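Local coordinates for protein DPSA (Streptomyces coelicolor, PDB 4CY9) that probably oxidises and stores iron inside a hollow twelve-subunit Dps shell and binds DNA, at residues G18-V23 with G131-A136; A72-A77 with P135-L140. One frame throughout, in Å; residues are numbered along the deposited sequence. Where two conformers were deposited one is given.

Contact 1 of 2, residues G18-V23 with G131-A136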
ATOM      1  N   GLY A  18      19.667 -23.312 -30.996  1.00 10.49           N
ATOM      2  CA  GLY A  18      20.489 -24.166 -30.143  1.00 10.79           C
ATOM      3  C   GLY A  18      21.768 -23.426 -29.738  1.00 10.58           C
ATOM      4  O   GLY A  18      22.249 -23.602 -28.612  1.00 11.67           O
ATOM      5  N   ARG A  19      22.405 -22.707 -30.690  1.00 11.11           N
ATOM      6  CA  ARG A  19      23.634 -22.063 -30.243  0.50 10.46           C
ATOM      7  C   ARG A  19      23.275 -20.880 -29.272  1.00 10.54           C
ATOM      8  O   ARG A  19      24.029 -20.725 -28.326  1.00 11.63           O
ATOM      9  CB  ARG A  19      24.462 -21.510 -31.403  0.50 10.94           C
ATOM     10  CG  ARG A  19      25.045 -22.657 -32.231  0.50 10.44           C
ATOM     11  CD  ARG A  19      25.721 -22.028 -33.492  0.50 13.43           C
ATOM     12  NE  ARG A  19      24.844 -21.571 -34.573  0.50  9.44           N
ATOM     13  CZ  ARG A  19      24.588 -20.287 -34.969  0.50  9.23           C
ATOM     14  NH1 ARG A  19      25.077 -19.167 -34.330  0.50 10.56           N
ATOM     15  NH2 ARG A  19      23.767 -20.118 -36.037  0.50  9.45           N
ATOM     16  N   LEU A  20      22.166 -20.231 -29.477  1.00 10.01           N
ATOM     17  CA  LEU A  20      21.752 -19.118 -28.462  1.00  9.56           C
ATOM     18  C   LEU A  20      21.445 -19.787 -27.100  1.00  9.99           C
ATOM     19  O   LEU A  20      21.811 -19.191 -26.078  1.00  9.59           O
ATOM     20  CB  LEU A  20      20.520 -18.369 -29.078  1.00 10.21           C
ATOM     21  CG  LEU A  20      20.149 -17.150 -28.181  1.00 11.48           C
ATOM     22  CD1 LEU A  20      21.353 -16.193 -27.907  1.00 12.18           C
ATOM     23  CD2 LEU A  20      19.066 -16.402 -28.967  1.00 10.95           C
ATOM     24  N   ILE A  21      20.764 -20.937 -27.110  1.00 10.20           N
ATOM     25  CA  ILE A  21      20.519 -21.663 -25.833  1.00 10.14           C
ATOM     26  C   ILE A  21      21.856 -21.922 -25.132  1.00 11.54           C
ATOM     27  O   ILE A  21      22.001 -21.802 -23.926  1.00 10.66           O
ATOM     28  CB  ILE A  21      19.726 -22.966 -26.117  1.00  9.12           C
ATOM     29  CG1 ILE A  21      18.267 -22.612 -26.487  1.00 10.69           C
ATOM     30  CG2 ILE A  21      19.831 -23.945 -24.857  1.00  8.81           C
ATOM     31  CD1 ILE A  21      17.574 -23.776 -27.234  1.00 10.61           C
ATOM     32  N   GLY A  22      22.877 -22.412 -25.885  1.00 10.96           N
ATOM     33  CA  GLY A  22      24.202 -22.661 -25.240  1.00 10.09           C
ATOM     34  C   GLY A  22      24.806 -21.389 -24.645  1.00  9.83           C
ATOM     35  O   GLY A  22      25.387 -21.474 -23.547  1.00 11.08           O
ATOM     36  N   VAL A  23      24.705 -20.264 -25.356  1.00  8.76           N
ATOM     37  CA  VAL A  23      25.223 -18.974 -24.832  1.00  9.64           C
ATOM     38  C   VAL A  23      24.456 -18.652 -23.516  1.00  9.01           C
ATOM     39  O   VAL A  23      25.088 -18.301 -22.504  1.00 10.02           O
ATOM     40  CB  VAL A  23      24.984 -17.847 -25.854  1.00 11.16           C
ATOM     41  CG1 VAL A  23      25.235 -16.420 -25.303  1.00 11.50           C
ATOM     42  CG2 VAL A  23      25.969 -18.173 -27.012  1.00 11.98           C
ATOM     43  N   GLY A 131      22.988 -10.785 -30.708  1.00 10.87           N
ATOM     44  CA  GLY A 131      22.577  -9.784 -31.676  1.00 13.36           C
ATOM     45  C   GLY A 131      22.612 -10.407 -33.083  1.00 15.26           C
ATOM     46  O   GLY A 131      21.776  -9.973 -33.919  1.00 16.58           O
ATOM     47  N   LYS A 132      23.424 -11.432 -33.288  1.00 13.18           N
ATOM     48  CA  LYS A 132      23.455 -12.077 -34.678  1.00 15.74           C
ATOM     49  C   LYS A 132      22.301 -13.058 -34.863  1.00 18.07           C
ATOM     50  O   LYS A 132      22.028 -13.506 -35.969  1.00 19.73           O
ATOM     51  CB  LYS A 132      24.737 -12.874 -34.795  1.00 16.00           C
ATOM     52  CG  LYS A 132      25.867 -11.836 -34.884  1.00 18.98           C
ATOM     53  CD  LYS A 132      27.083 -12.674 -34.699  1.00 21.14           C
ATOM     54  CE  LYS A 132      28.105 -11.529 -34.848  1.00 31.94           C
ATOM     55  NZ  LYS A 132      29.366 -12.263 -35.025  1.00 35.04           N
ATOM     56  N   ILE A 133      21.651 -13.486 -33.766  1.00 13.35           N
ATOM     57  CA  ILE A 133      20.629 -14.533 -33.849  1.00 13.43           C
ATOM     58  C   ILE A 133      19.218 -13.981 -33.610  1.00 17.68           C
ATOM     59  O   ILE A 133      18.255 -14.338 -34.343  1.00 15.94           O
ATOM     60  CB  ILE A 133      20.933 -15.654 -32.789  1.00 13.19           C
ATOM     61  CG1 ILE A 133      22.266 -16.395 -33.181  1.00 14.45           C
ATOM     62  CG2 ILE A 133      19.808 -16.740 -32.738  1.00 12.49           C
ATOM     63  CD1 ILE A 133      22.862 -17.290 -32.100  1.00 13.51           C
ATOM     64  N   ASP A 134      19.036 -13.131 -32.598  1.00 13.28           N
ATOM     65  CA  ASP A 134      17.669 -12.714 -32.230  1.00 13.08           C
ATOM     66  C   ASP A 134      17.748 -11.385 -31.447  1.00 15.74           C
ATOM     67  O   ASP A 134      18.193 -11.399 -30.270  1.00 13.45           O
ATOM     68  CB  ASP A 134      17.179 -13.797 -31.242  1.00 13.89           C
ATOM     69  CG  ASP A 134      15.874 -13.360 -30.588  1.00 16.20           C
ATOM     70  OD1 ASP A 134      15.100 -12.613 -31.209  1.00 17.34           O
ATOM     71  OD2 ASP A 134      15.619 -13.833 -29.491  1.00 16.86           O
ATOM     72  N   PRO A 135      17.223 -10.312 -31.980  1.00 16.18           N
ATOM     73  CA  PRO A 135      17.266  -8.998 -31.331  1.00 17.24           C
ATOM     74  C   PRO A 135      16.450  -9.026 -30.009  1.00 16.08           C
ATOM     75  O   PRO A 135      16.720  -8.215 -29.127  1.00 14.51           O
ATOM     76  CB  PRO A 135      16.544  -8.035 -32.310  1.00 20.05           C
ATOM     77  CG  PRO A 135      15.696  -8.953 -33.170  1.00 28.88           C
ATOM     78  CD  PRO A 135      16.560 -10.230 -33.324  1.00 23.04           C
ATOM     79  N   ALA A 136      15.437  -9.878 -29.847  1.00 12.86           N
ATOM     80  CA  ALA A 136      14.705  -9.822 -28.588  1.00 11.86           C
ATOM     81  C   ALA A 136      15.556 -10.320 -27.430  1.00 11.69           C
ATOM     82  O   ALA A 136      15.531  -9.756 -26.329  1.00 11.63           O
ATOM     83  CB  ALA A 136      13.418 -10.715 -28.706  1.00 13.27           C
TER

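Contact 2 of 2, residues A72-A77 with P135-L140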
ATOM      1  N   ALA A  72      16.638 -17.768 -17.732  1.00  7.60           N
ATOM      2  CA  ALA A  72      16.129 -19.162 -17.755  1.00  7.98           C
ATOM      3  C   ALA A  72      14.846 -19.311 -18.578  1.00  8.26           C
ATOM      4  O   ALA A  72      14.722 -20.289 -19.317  1.00  8.78           O
ATOM      5  CB  ALA A  72      15.849 -19.632 -16.272  1.00  9.12           C
ATOM      6  N   GLU A  73      13.884 -18.399 -18.375  1.00  7.73           N
ATOM      7  CA  GLU A  73      12.612 -18.549 -19.088  1.00  8.09           C
ATOM      8  C   GLU A  73      12.826 -18.241 -20.599  1.00  7.64           C
ATOM      9  O   GLU A  73      12.078 -18.751 -21.411  1.00  8.16           O
ATOM     10  CB  GLU A  73      11.553 -17.599 -18.501  1.00 10.21           C
ATOM     11  CG  GLU A  73      11.248 -18.279 -17.107  1.00 12.89           C
ATOM     12  CD  GLU A  73       9.963 -17.670 -16.435  1.00 19.09           C
ATOM     13  OE1 GLU A  73       9.649 -16.513 -16.820  1.00 24.22           O
ATOM     14  OE2 GLU A  73       9.554 -18.234 -15.434  1.00 28.93           O
ATOM     15  N   ARG A  74      13.878 -17.464 -20.902  1.00  7.95           N
ATOM     16  CA  ARG A  74      14.118 -17.208 -22.361  1.00  8.33           C
ATOM     17  C   ARG A  74      14.735 -18.476 -22.972  1.00  8.48           C
ATOM     18  O   ARG A  74      14.373 -18.884 -24.109  1.00  8.21           O
ATOM     19  CB  ARG A  74      15.133 -16.035 -22.501  1.00  9.20           C
ATOM     20  CG  ARG A  74      15.339 -15.703 -24.014  1.00  9.10           C
ATOM     21  CD  ARG A  74      13.945 -15.217 -24.578  1.00 10.91           C
ATOM     22  NE  ARG A  74      14.137 -14.793 -26.014  1.00 11.07           N
ATOM     23  CZ  ARG A  74      13.070 -14.493 -26.783  1.00 12.72           C
ATOM     24  NH1 ARG A  74      11.828 -14.593 -26.258  1.00 11.25           N
ATOM     25  NH2 ARG A  74      13.290 -14.177 -28.075  1.00 12.78           N
ATOM     26  N   ILE A  75      15.587 -19.149 -22.222  1.00  8.41           N
ATOM     27  CA  ILE A  75      16.067 -20.501 -22.686  1.00  8.64           C
ATOM     28  C   ILE A  75      14.891 -21.420 -22.948  1.00  9.27           C
ATOM     29  O   ILE A  75      14.811 -22.114 -23.985  1.00  9.11           O
ATOM     30  CB  ILE A  75      16.951 -21.138 -21.609  1.00  8.00           C
ATOM     31  CG1 ILE A  75      18.374 -20.424 -21.618  1.00  8.54           C
ATOM     32  CG2 ILE A  75      17.180 -22.638 -21.964  1.00  8.55           C
ATOM     33  CD1 ILE A  75      19.255 -20.747 -20.350  1.00  8.41           C
ATOM     34  N   ALA A  76      13.928 -21.442 -21.998  1.00  8.78           N
ATOM     35  CA  ALA A  76      12.806 -22.369 -22.175  1.00  9.53           C
ATOM     36  C   ALA A  76      11.933 -21.966 -23.375  1.00  9.35           C
ATOM     37  O   ALA A  76      11.548 -22.846 -24.206  1.00  9.93           O
ATOM     38  CB  ALA A  76      11.946 -22.323 -20.844  1.00  9.98           C
ATOM     39  N   ALA A  77      11.716 -20.647 -23.600  1.00  8.85           N
ATOM     40  CA  ALA A  77      10.913 -20.185 -24.756  1.00  9.60           C
ATOM     41  C   ALA A  77      11.657 -20.550 -26.070  1.00 11.23           C
ATOM     42  O   ALA A  77      11.013 -20.873 -27.053  1.00 11.27           O
ATOM     43  CB  ALA A  77      10.713 -18.676 -24.655  1.00  8.82           C
ATOM     44  N   PRO A 135      17.223 -10.312 -31.980  1.00 16.18           N
ATOM     45  CA  PRO A 135      17.266  -8.998 -31.331  1.00 17.24           C
ATOM     46  C   PRO A 135      16.450  -9.026 -30.009  1.00 16.08           C
ATOM     47  O   PRO A 135      16.720  -8.215 -29.127  1.00 14.51           O
ATOM     48  CB  PRO A 135      16.544  -8.035 -32.310  1.00 20.05           C
ATOM     49  CG  PRO A 135      15.696  -8.953 -33.170  1.00 28.88           C
ATOM     50  CD  PRO A 135      16.560 -10.230 -33.324  1.00 23.04           C
ATOM     51  N   ALA A 136      15.437  -9.878 -29.847  1.00 12.86           N
ATOM     52  CA  ALA A 136      14.705  -9.822 -28.588  1.00 11.86           C
ATOM     53  C   ALA A 136      15.556 -10.320 -27.430  1.00 11.69           C
ATOM     54  O   ALA A 136      15.531  -9.756 -26.329  1.00 11.63           O
ATOM     55  CB  ALA A 136      13.418 -10.715 -28.706  1.00 13.27           C
ATOM     56  N   THR A 137      16.385 -11.372 -27.698  1.00  9.59           N
ATOM     57  CA  THR A 137      17.269 -11.872 -26.631  1.00  9.73           C
ATOM     58  C   THR A 137      18.400 -10.884 -26.424  1.00 10.16           C
ATOM     59  O   THR A 137      18.848 -10.663 -25.303  1.00  9.17           O
ATOM     60  CB  THR A 137      17.845 -13.262 -27.023  1.00  9.35           C
ATOM     61  OG1 THR A 137      16.748 -14.187 -27.198  1.00  9.74           O
ATOM     62  CG2 THR A 137      18.820 -13.785 -25.870  1.00  9.55           C
ATOM     63  N   GLU A 138      18.928 -10.324 -27.554  1.00  9.10           N
ATOM     64  CA  GLU A 138      19.974  -9.320 -27.385  1.00 10.21           C
ATOM     65  C   GLU A 138      19.495  -8.148 -26.497  1.00  9.74           C
ATOM     66  O   GLU A 138      20.218  -7.731 -25.604  1.00 10.14           O
ATOM     67  CB  GLU A 138      20.292  -8.766 -28.797  1.00 10.97           C
ATOM     68  CG  GLU A 138      21.504  -7.776 -28.720  1.00 13.01           C
ATOM     69  CD  GLU A 138      21.668  -7.002 -30.040  1.00 20.07           C
ATOM     70  OE1 GLU A 138      20.710  -6.886 -30.801  1.00 19.73           O
ATOM     71  OE2 GLU A 138      22.734  -6.436 -30.291  1.00 21.16           O
ATOM     72  N   ASP A 139      18.270  -7.720 -26.716  1.00  9.63           N
ATOM     73  CA  ASP A 139      17.769  -6.587 -25.918  1.00 10.64           C
ATOM     74  C   ASP A 139      17.709  -6.998 -24.436  1.00 10.47           C
ATOM     75  O   ASP A 139      17.975  -6.132 -23.553  1.00  9.58           O
ATOM     76  CB  ASP A 139      16.383  -6.238 -26.489  1.00 12.09           C
ATOM     77  CG  ASP A 139      15.708  -5.138 -25.761  1.00 17.38           C
ATOM     78  OD1 ASP A 139      16.151  -4.029 -25.753  1.00 16.43           O
ATOM     79  OD2 ASP A 139      14.695  -5.368 -25.106  1.00 17.12           O
ATOM     80  N   LEU A 140      17.237  -8.176 -24.127  1.00  9.36           N
ATOM     81  CA  LEU A 140      17.132  -8.569 -22.694  1.00  9.06           C
ATOM     82  C   LEU A 140      18.554  -8.506 -22.104  1.00 10.14           C
ATOM     83  O   LEU A 140      18.763  -7.917 -20.975  1.00 10.02           O
ATOM     84  CB  LEU A 140      16.678 -10.038 -22.669  1.00  9.44           C
ATOM     85  CG  LEU A 140      16.755 -10.695 -21.251  1.00 11.22           C
ATOM     86  CD1 LEU A 140      15.735  -9.964 -20.305  1.00 11.45           C
ATOM     87  CD2 LEU A 140      16.375 -12.201 -21.376  1.00 12.16           C
TER

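Contact 1 of 2, residues G18-V23 with G131-A136
Leu20 and Ile133 mark the closest backbone approach here, their CA atoms 7.2 Å apart. Residues 18-23 form a regular turn and a half of helix 14-44, whereas 131-136 runs through the last, weakly bonded part of helix 105-133, passes Asp134 in an extended conformation and enters helix 135-158. Asp134 is the N-cap of that second helix: its OD1 accepts a weak bond from the backbone N of Ala136.

No hydrogen bond crosses the interface, which is made chiefly by Ile133. Its two branches share the work. CG2 lies 3.9 Å from Leu20 CD2, the two side chains running alongside one another and pointing opposite ways, while CD1 sits 4.0 Å from Leu20 CB. The first torsion of Leu20 (chi1 -174°) turns CG away from the backbone N, so that CD2 extends beyond the isoleucine and rests against CB of Asp134 at 3.9 Å, at about a right angle to that side chain. At the solvent-exposed margin, one of the two modelled conformers of Arg19 brings NH1 within 3.7 Å of Ile133 CD1 and NE into a salt bridge with Glu15; both contacts are therefore uncertain. With Ile133 cut back to an alanine, both branches would be lost, and Leu20 CB and CD2 would probably face a gap beside the helix junction.

The carboxylate of Asp134 is hydrogen-bonded through OD2 to Thr137, and its OD1 forms a salt bridge with Arg124 of a second subunit. Leu20 also touches Ala130 of helix 105-133 and Leu78, just past helix 50-77, so the contact packs the early part of helix 14-44 against the corner between the last two long helices of the ferritin-like four-helix bundle.

Contact 2 of 2, residues A72-A77 with P135-L140
Arg74 bridges two nearly antiparallel helices, 72-77 and 135-140, whose axes stand 11.7 Å apart at an angle of 172°. At the base of its side chain, CB meets CD2 of Leu140 at 4.2 Å. CG, set anti to the backbone N, lies 3.8 Å from Thr137 OG1; the bend at chi2 (63°) then turns CD and NE along the hydroxyl. NE makes the one hydrogen bond across the contact, donating to Thr137 OG1 at 2.9 Å; the bond is nearly straight (167°), and the oxygen lies at the edge of the guanidinium, close to its plane. Farther out, NH2 approaches Ala136 CB obliquely at 3.5 Å and, beyond the two segments, forms salt bridges with Asp134 and with Glu149 of a second subunit.

Thr137 OG1 has a second polar partner, since it is also hydrogen-bonded to Asp134 OD2. Arg74, Thr137 and Asp134 thus form a closed polar triangle in which each member touches the other two. The in-plane bond at NE, together with these outside partners of NH2, is likely to fix the rotation of the guanidinium. Two carboxylates, one from each subunit, probably balance the buried positive charge, so that a single arginine joins helix 50-77 to the start of helix 135-158 and both to the neighbouring chain.

The centres of contacts 1 and 2 lie 8 Å apart, at the same end of the bundle. Along the chain the order is 18-23, 72-77, then 131-136 running into 135-140; both contacts close on this last region and share Pro135 and Ala136. Between them they bring together all four long helices, 14-44, 50-77, 105-133 and 135-158. The two also touch directly: Leu20 CD2 of contact 1 lies 3.7 Å from Thr137 OG1 of contact 2, and Ile21 packs on Ile75. Apolar packing thus passes into a buried polar cluster, and both contacts reach the same second subunit, linking this bundle end to the twelve-chain assembly.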